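Local coordinates for protein lipopolysaccharide heptosyltransferase 2 (Escherichia coli, PDB 1PSW) that transfers the second heptose of the lipopolysaccharide inner core from ADP-L-glycero-beta-D-manno-heptose to heptosyl-Kdo2-lipid A, at residues A[1-9]-A[79-88]; A[302-310]-A[324-335]. All coordinates share one frame; numbering follows the deposited sequence.

In the fold
Contact 1 and contact 2 lie in the two halves of a GT-B glycosyltransferase, on opposite sides of the chain's centre, with their own centres about 39 Å apart and their nearest atoms about 21 Å apart. Contact 1 comes first along the chain and joins strands 2-6 and 83-86, the two middle strands of the six-stranded parallel N-terminal sheet. Contact 2 follows; it sets strand 302-306, at the rim of the second six-stranded parallel sheet, against helices 325-328 and 332-347. Both sheets have the Rossmann-like order 3-2-1-4-5-6. As in other GT-B enzymes, the two domains probably face each other across the cleft where donor and acceptor meet.

Contact 1: residues A[1-9]-A[79-88]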
# COMPACT_ATOMS: atom_id res chain seq x y z
N MSE A 1 -0.05 -26.52 -7.91
CA MSE A 1 -1.02 -25.70 -7.14
C MSE A 1 -1.27 -24.35 -7.81
O MSE A 1 -0.68 -23.34 -7.43
CB MSE A 1 -0.48 -25.48 -5.73
CG MSE A 1 -1.40 -24.67 -4.84
SE MSE A 1 -3.13 -25.51 -4.75
CE MSE A 1 -2.87 -26.47 -3.09
N LYS A 2 -2.16 -24.34 -8.81
CA LYS A 2 -2.49 -23.12 -9.55
C LYS A 2 -3.56 -22.31 -8.82
O LYS A 2 -4.70 -22.74 -8.68
CB LYS A 2 -2.98 -23.46 -10.96
CG LYS A 2 -2.05 -24.33 -11.77
CD LYS A 2 -0.76 -23.63 -12.15
CE LYS A 2 -1.00 -22.46 -13.11
NZ LYS A 2 0.27 -21.86 -13.61
N ILE A 3 -3.18 -21.12 -8.39
CA ILE A 3 -4.10 -20.27 -7.65
C ILE A 3 -4.39 -18.96 -8.36
O ILE A 3 -3.49 -18.29 -8.86
CB ILE A 3 -3.52 -19.98 -6.24
CG1 ILE A 3 -3.26 -21.30 -5.51
CG2 ILE A 3 -4.48 -19.11 -5.46
CD1 ILE A 3 -2.44 -21.16 -4.24
N LEU A 4 -5.67 -18.59 -8.39
CA LEU A 4 -6.09 -17.34 -9.00
C LEU A 4 -6.57 -16.43 -7.87
O LEU A 4 -7.41 -16.82 -7.07
CB LEU A 4 -7.24 -17.56 -9.99
CG LEU A 4 -7.91 -16.27 -10.48
CD1 LEU A 4 -6.92 -15.44 -11.27
CD2 LEU A 4 -9.13 -16.60 -11.35
N VAL A 5 -6.03 -15.22 -7.82
CA VAL A 5 -6.43 -14.27 -6.79
C VAL A 5 -7.05 -13.03 -7.40
O VAL A 5 -6.50 -12.44 -8.33
CB VAL A 5 -5.21 -13.84 -5.93
CG1 VAL A 5 -5.63 -12.73 -4.96
CG2 VAL A 5 -4.67 -15.02 -5.16
N ILE A 6 -8.22 -12.66 -6.90
CA ILE A 6 -8.89 -11.45 -7.37
C ILE A 6 -8.40 -10.41 -6.39
O ILE A 6 -8.84 -10.37 -5.24
CB ILE A 6 -10.43 -11.57 -7.27
CG1 ILE A 6 -10.91 -12.82 -8.02
CG2 ILE A 6 -11.08 -10.31 -7.82
CD1 ILE A 6 -10.58 -12.83 -9.51
N GLY A 7 -7.46 -9.58 -6.82
CA GLY A 7 -6.90 -8.58 -5.93
C GLY A 7 -7.72 -7.32 -5.77
O GLY A 7 -8.57 -7.02 -6.61
N PRO A 8 -7.48 -6.56 -4.68
CA PRO A 8 -8.21 -5.32 -4.43
C PRO A 8 -7.79 -4.22 -5.38
O PRO A 8 -6.77 -4.34 -6.06
CB PRO A 8 -7.88 -5.03 -2.97
CG PRO A 8 -6.49 -5.55 -2.84
CD PRO A 8 -6.56 -6.87 -3.57
N SER A 9 -8.56 -3.14 -5.41
CA SER A 9 -8.28 -2.02 -6.30
C SER A 9 -7.70 -0.80 -5.59
O SER A 9 -7.85 0.32 -6.07
CB SER A 9 -9.56 -1.61 -7.03
OG SER A 9 -10.08 -2.72 -7.74
N LYS A 79 -6.34 -22.24 -17.99
CA LYS A 79 -5.37 -22.15 -16.90
C LYS A 79 -5.56 -23.30 -15.92
O LYS A 79 -4.62 -23.71 -15.24
CB LYS A 79 -5.53 -20.83 -16.15
CG LYS A 79 -5.16 -19.58 -16.94
CD LYS A 79 -3.65 -19.42 -17.07
CE LYS A 79 -3.30 -18.08 -17.71
NZ LYS A 79 -1.83 -17.89 -17.85
N ARG A 80 -6.79 -23.80 -15.82
CA ARG A 80 -7.09 -24.90 -14.92
C ARG A 80 -6.70 -24.56 -13.48
O ARG A 80 -5.99 -25.33 -12.82
CB ARG A 80 -6.36 -26.17 -15.36
CG ARG A 80 -6.65 -26.59 -16.80
CD ARG A 80 -5.96 -27.90 -17.13
NE ARG A 80 -6.41 -28.98 -16.24
CZ ARG A 80 -5.98 -30.23 -16.30
NH1 ARG A 80 -5.07 -30.59 -17.20
NH2 ARG A 80 -6.45 -31.13 -15.45
N TYR A 81 -7.15 -23.41 -12.99
CA TYR A 81 -6.86 -23.00 -11.62
C TYR A 81 -7.46 -23.98 -10.63
O TYR A 81 -8.63 -24.36 -10.74
CB TYR A 81 -7.40 -21.60 -11.36
CG TYR A 81 -6.64 -20.51 -12.06
CD1 TYR A 81 -5.32 -20.21 -11.70
CD2 TYR A 81 -7.22 -19.77 -13.08
CE1 TYR A 81 -4.61 -19.20 -12.34
CE2 TYR A 81 -6.52 -18.76 -13.73
CZ TYR A 81 -5.22 -18.48 -13.35
OH TYR A 81 -4.52 -17.48 -13.99
N ASP A 82 -6.65 -24.39 -9.66
CA ASP A 82 -7.09 -25.32 -8.63
C ASP A 82 -7.92 -24.59 -7.57
O ASP A 82 -8.94 -25.10 -7.10
CB ASP A 82 -5.87 -25.95 -7.95
CG ASP A 82 -5.07 -26.85 -8.88
OD1 ASP A 82 -5.65 -27.82 -9.39
OD2 ASP A 82 -3.87 -26.58 -9.09
N ARG A 83 -7.48 -23.39 -7.20
CA ARG A 83 -8.17 -22.59 -6.19
C ARG A 83 -8.31 -21.14 -6.61
O ARG A 83 -7.63 -20.68 -7.53
CB ARG A 83 -7.42 -22.63 -4.86
CG ARG A 83 -7.27 -24.00 -4.24
CD ARG A 83 -6.63 -23.87 -2.87
NE ARG A 83 -6.73 -25.11 -2.10
CZ ARG A 83 -6.46 -25.21 -0.80
NH1 ARG A 83 -6.08 -24.14 -0.12
NH2 ARG A 83 -6.58 -26.38 -0.18
N ALA A 84 -9.19 -20.42 -5.93
CA ALA A 84 -9.40 -19.01 -6.20
C ALA A 84 -9.68 -18.29 -4.88
O ALA A 84 -10.34 -18.83 -4.00
CB ALA A 84 -10.55 -18.82 -7.16
N TYR A 85 -9.16 -17.07 -4.76
CA TYR A 85 -9.37 -16.26 -3.56
C TYR A 85 -9.87 -14.90 -4.02
O TYR A 85 -9.23 -14.23 -4.83
CB TYR A 85 -8.05 -16.09 -2.78
CG TYR A 85 -7.53 -17.37 -2.16
CD1 TYR A 85 -7.93 -17.77 -0.89
CD2 TYR A 85 -6.67 -18.20 -2.87
CE1 TYR A 85 -7.49 -18.97 -0.34
CE2 TYR A 85 -6.22 -19.40 -2.33
CZ TYR A 85 -6.64 -19.78 -1.07
OH TYR A 85 -6.22 -20.98 -0.53
N VAL A 86 -11.02 -14.48 -3.49
CA VAL A 86 -11.59 -13.19 -3.85
C VAL A 86 -11.38 -12.25 -2.68
O VAL A 86 -11.94 -12.47 -1.60
CB VAL A 86 -13.10 -13.33 -4.17
CG1 VAL A 86 -13.67 -12.00 -4.65
CG2 VAL A 86 -13.32 -14.40 -5.23
N LEU A 87 -10.58 -11.21 -2.88
CA LEU A 87 -10.26 -10.26 -1.81
C LEU A 87 -11.20 -9.07 -1.70
O LEU A 87 -11.46 -8.59 -0.60
CB LEU A 87 -8.80 -9.80 -1.95
CG LEU A 87 -7.79 -10.97 -1.93
CD1 LEU A 87 -6.35 -10.44 -1.95
CD2 LEU A 87 -8.02 -11.82 -0.68
N PRO A 88 -11.70 -8.56 -2.83
CA PRO A 88 -12.62 -7.42 -2.71
C PRO A 88 -13.89 -7.94 -2.03
O PRO A 88 -14.07 -9.15 -1.92
CB PRO A 88 -12.86 -7.02 -4.17
CG PRO A 88 -11.59 -7.44 -4.85
CD PRO A 88 -11.32 -8.78 -4.24
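Over one face of the Tyr-81 ring sits CB of Leu-4, 3.6 Å from the ring centroid and almost on its normal, a CH-pi contact; the ring offers its flat face to this methylene and, further out, to both Leu-4 methyls, while its OH is hydrogen-bonded to Asp-34 of strand 32-37, beyond strand 2-6. Asp-82 follows, its CG anti to the carbonyl carbon (chi1 -66°), which brings the carboxylate to the start of the first strand: OD2 takes the N-H of Lys-2 at 2.8 Å through its anti lone pair. Lys-2 O is gripped twice, by Asp-82 N and Arg-83 N. From Arg-83 on, the strands run parallel, the central pair of a Rossmann-like sheet. Ala-84, small enough for close packing, brings its CA to Leu-4 O (3.1 Å, a CA-H...O contact); its methyl touches Pro-97 and Ile-102. Tyr-85 turns its ring edge to Ile-3 CG2, 3.5 Å from CD2, and its backbone carbonyl O takes Ile-6 N in a nearly straight bond. Val-86 points the same way as Ile-6, beta-branched beside beta-branched. Leu-87 rests CD1 against Val-5 CG1 and Pro-8 CD, each at 3.9 Å, and Pro-88 lays CD against Ile-6 CG2.

Contact 2: residues A[302-310]-A[324-335]; sequences ARVIRLITG and HQSLIDITPQRV
Leu-307 divides its branches between Ile-330, in the turn after helix 325-328, and Arg-334, in the first turn of helix 332-347. CG stands anti to the carbonyl carbon (chi1 -56°) and CD1 anti to CA (chi2 177°); together these torsions carry CD1 to Ile-330 CG1 at 3.6 Å, near Asp-329 O, and set CD2 over the centre of one face of the Arg-334 guanidinium, 3.7 Å from CZ. Arginine suits this place because it turns the flat face of its guanidinium, from which no N-H projects, to the leucine methyl, while its aliphatic CD touches Ile-305 CG2 at 3.8 Å. An alanine in place of Leu-307 would probably open a gap beside Ile-330 and leave the Arg-334 guanidinium without its apolar cover. Ile-305 crosses Ile-330 at an angle, CG2 to CD1 3.9 Å, a buried pair of branched chains. In Ile-308, CG1 stands between the backbone N and the carbonyl carbon (chi1 60°), and CD1 presses on Ser-326 CB at 3.5 Å, a position where a small residue fits. His-324 caps the helix here, its ND1 accepting from Ser-326 N. One water bridges the segments, accepting from Leu-307 N and donating to Ser-326 O. Strand 302-306 is outermost in its sheet, bonded to strand 283-287; helix 332-347 touches both this strand, through Ile-305 on Glu-338, and helix 199-211, through Val-335 on Leu-205.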
# COMPACT_ATOMS: atom_id res chain seq x y z
N ALA A 302 8.52 2.54 11.69
CA ALA A 302 7.45 3.52 11.53
C ALA A 302 7.03 4.10 12.88
O ALA A 302 7.12 3.44 13.92
CB ALA A 302 6.24 2.87 10.86
N ARG A 303 6.60 5.36 12.86
CA ARG A 303 6.13 6.04 14.05
C ARG A 303 4.84 6.73 13.63
O ARG A 303 4.74 7.27 12.52
CB ARG A 303 7.14 7.09 14.54
CG ARG A 303 8.45 6.50 15.07
CD ARG A 303 8.21 5.55 16.24
NE ARG A 303 9.45 5.06 16.84
CZ ARG A 303 10.23 4.11 16.31
NH1 ARG A 303 9.90 3.53 15.16
NH2 ARG A 303 11.34 3.74 16.94
N VAL A 304 3.84 6.68 14.51
CA VAL A 304 2.55 7.27 14.24
C VAL A 304 2.31 8.46 15.14
O VAL A 304 2.57 8.40 16.35
CB VAL A 304 1.41 6.26 14.45
CG1 VAL A 304 0.07 6.99 14.53
CG2 VAL A 304 1.38 5.24 13.29
N ILE A 305 1.84 9.55 14.56
CA ILE A 305 1.54 10.75 15.33
C ILE A 305 0.05 11.04 15.18
O ILE A 305 -0.46 11.15 14.06
CB ILE A 305 2.33 11.96 14.83
CG1 ILE A 305 3.84 11.67 14.93
CG2 ILE A 305 1.98 13.20 15.66
CD1 ILE A 305 4.72 12.80 14.43
N ARG A 306 -0.64 11.12 16.31
CA ARG A 306 -2.07 11.42 16.33
C ARG A 306 -2.35 12.12 17.65
O ARG A 306 -1.92 11.66 18.71
CB ARG A 306 -2.92 10.14 16.24
CG ARG A 306 -4.39 10.45 15.95
CD ARG A 306 -5.29 9.23 16.07
NE ARG A 306 -6.66 9.53 15.66
CZ ARG A 306 -7.73 8.79 15.99
NH1 ARG A 306 -7.59 7.70 16.73
NH2 ARG A 306 -8.93 9.15 15.56
N LEU A 307 -3.05 13.25 17.59
CA LEU A 307 -3.33 14.02 18.79
C LEU A 307 -4.67 13.71 19.44
O LEU A 307 -4.89 14.03 20.60
CB LEU A 307 -3.26 15.51 18.45
CG LEU A 307 -1.93 15.97 17.84
CD1 LEU A 307 -2.01 17.45 17.49
CD2 LEU A 307 -0.78 15.71 18.81
N ILE A 308 -5.58 13.09 18.69
CA ILE A 308 -6.90 12.75 19.23
C ILE A 308 -7.12 11.25 19.33
O ILE A 308 -6.29 10.45 18.89
CB ILE A 308 -8.02 13.38 18.37
CG1 ILE A 308 -7.94 12.85 16.94
CG2 ILE A 308 -7.89 14.89 18.38
CD1 ILE A 308 -9.12 13.25 16.08
N THR A 309 -8.26 10.87 19.89
CA THR A 309 -8.63 9.47 20.06
C THR A 309 -9.93 9.18 19.33
O THR A 309 -10.64 10.09 18.92
CB THR A 309 -8.80 9.12 21.56
OG1 THR A 309 -7.63 9.50 22.28
CG2 THR A 309 -9.03 7.63 21.74
N GLY A 310 -10.24 7.90 19.16
CA GLY A 310 -11.46 7.52 18.47
C GLY A 310 -11.17 6.84 17.15
O GLY A 310 -11.39 7.42 16.09
N HIS A 324 -9.00 18.59 8.67
CA HIS A 324 -9.51 18.34 10.01
C HIS A 324 -8.60 19.04 11.02
O HIS A 324 -7.38 19.06 10.86
CB HIS A 324 -9.55 16.83 10.28
CG HIS A 324 -10.44 16.45 11.41
ND1 HIS A 324 -10.07 16.55 12.74
CD2 HIS A 324 -11.73 16.01 11.43
CE1 HIS A 324 -11.07 16.20 13.51
NE2 HIS A 324 -12.09 15.86 12.74
N GLN A 325 -9.21 19.60 12.06
CA GLN A 325 -8.45 20.31 13.08
C GLN A 325 -7.35 19.46 13.71
O GLN A 325 -6.27 19.97 14.04
CB GLN A 325 -9.38 20.82 14.18
CG GLN A 325 -8.74 21.84 15.11
CD GLN A 325 -8.37 23.11 14.37
OE1 GLN A 325 -9.20 23.70 13.68
NE2 GLN A 325 -7.12 23.54 14.52
N SER A 326 -7.62 18.17 13.88
CA SER A 326 -6.65 17.27 14.49
C SER A 326 -5.33 17.17 13.72
O SER A 326 -4.29 16.90 14.31
CB SER A 326 -7.26 15.87 14.67
OG SER A 326 -7.61 15.28 13.43
N LEU A 327 -5.39 17.39 12.41
CA LEU A 327 -4.20 17.34 11.57
C LEU A 327 -3.58 18.73 11.48
O LEU A 327 -2.36 18.88 11.44
CB LEU A 327 -4.54 16.81 10.17
CG LEU A 327 -4.45 15.26 10.08
CD1 LEU A 327 -5.16 14.74 8.84
CD2 LEU A 327 -2.98 14.86 10.06
N ILE A 328 -4.43 19.75 11.44
CA ILE A 328 -3.95 21.12 11.41
C ILE A 328 -3.14 21.37 12.69
O ILE A 328 -2.13 22.06 12.66
CB ILE A 328 -5.13 22.12 11.33
CG1 ILE A 328 -5.78 22.04 9.95
CG2 ILE A 328 -4.65 23.54 11.62
CD1 ILE A 328 -7.11 22.77 9.82
N ASP A 329 -3.57 20.77 13.80
CA ASP A 329 -2.88 20.95 15.07
C ASP A 329 -1.53 20.24 15.19
O ASP A 329 -0.79 20.47 16.15
CB ASP A 329 -3.78 20.53 16.24
CG ASP A 329 -4.92 21.51 16.47
OD1 ASP A 329 -4.88 22.62 15.90
OD2 ASP A 329 -5.86 21.18 17.23
N ILE A 330 -1.20 19.38 14.23
CA ILE A 330 0.10 18.72 14.26
C ILE A 330 1.08 19.67 13.57
O ILE A 330 1.02 19.86 12.35
CB ILE A 330 0.08 17.37 13.52
CG1 ILE A 330 -0.77 16.37 14.31
CG2 ILE A 330 1.51 16.83 13.36
CD1 ILE A 330 -0.83 14.98 13.71
N THR A 331 1.98 20.27 14.34
CA THR A 331 2.93 21.24 13.81
C THR A 331 4.11 20.62 13.07
O THR A 331 4.54 19.51 13.36
CB THR A 331 3.51 22.13 14.92
OG1 THR A 331 4.42 21.37 15.72
CG2 THR A 331 2.39 22.66 15.81
N PRO A 332 4.65 21.34 12.07
CA PRO A 332 5.80 20.86 11.30
C PRO A 332 6.98 20.60 12.23
O PRO A 332 7.80 19.72 11.97
CB PRO A 332 6.07 22.01 10.34
CG PRO A 332 4.70 22.54 10.08
CD PRO A 332 4.11 22.57 11.47
N GLN A 333 7.07 21.36 13.32
CA GLN A 333 8.16 21.19 14.28
C GLN A 333 8.05 19.85 15.00
O GLN A 333 9.06 19.19 15.23
CB GLN A 333 8.17 22.33 15.30
CG GLN A 333 9.38 22.30 16.23
CD GLN A 333 10.70 22.30 15.46
OE1 GLN A 333 10.98 23.19 14.65
NE2 GLN A 333 11.52 21.29 15.73
N ARG A 334 6.84 19.44 15.35
CA ARG A 334 6.65 18.16 16.03
C ARG A 334 7.10 17.03 15.10
O ARG A 334 7.83 16.13 15.50
CB ARG A 334 5.18 17.96 16.41
CG ARG A 334 4.86 16.61 17.04
CD ARG A 334 3.36 16.42 17.20
NE ARG A 334 2.78 17.32 18.20
CZ ARG A 334 2.64 17.03 19.49
NH1 ARG A 334 3.04 15.85 19.95
NH2 ARG A 334 2.10 17.91 20.33
N VAL A 335 6.66 17.11 13.84
CA VAL A 335 7.00 16.11 12.83
C VAL A 335 8.50 16.10 12.54
O VAL A 335 9.13 15.04 12.43
CB VAL A 335 6.22 16.36 11.52
CG1 VAL A 335 6.61 15.34 10.45
CG2 VAL A 335 4.72 16.27 11.79
O HOH W 1 -4.02 14.26 15.17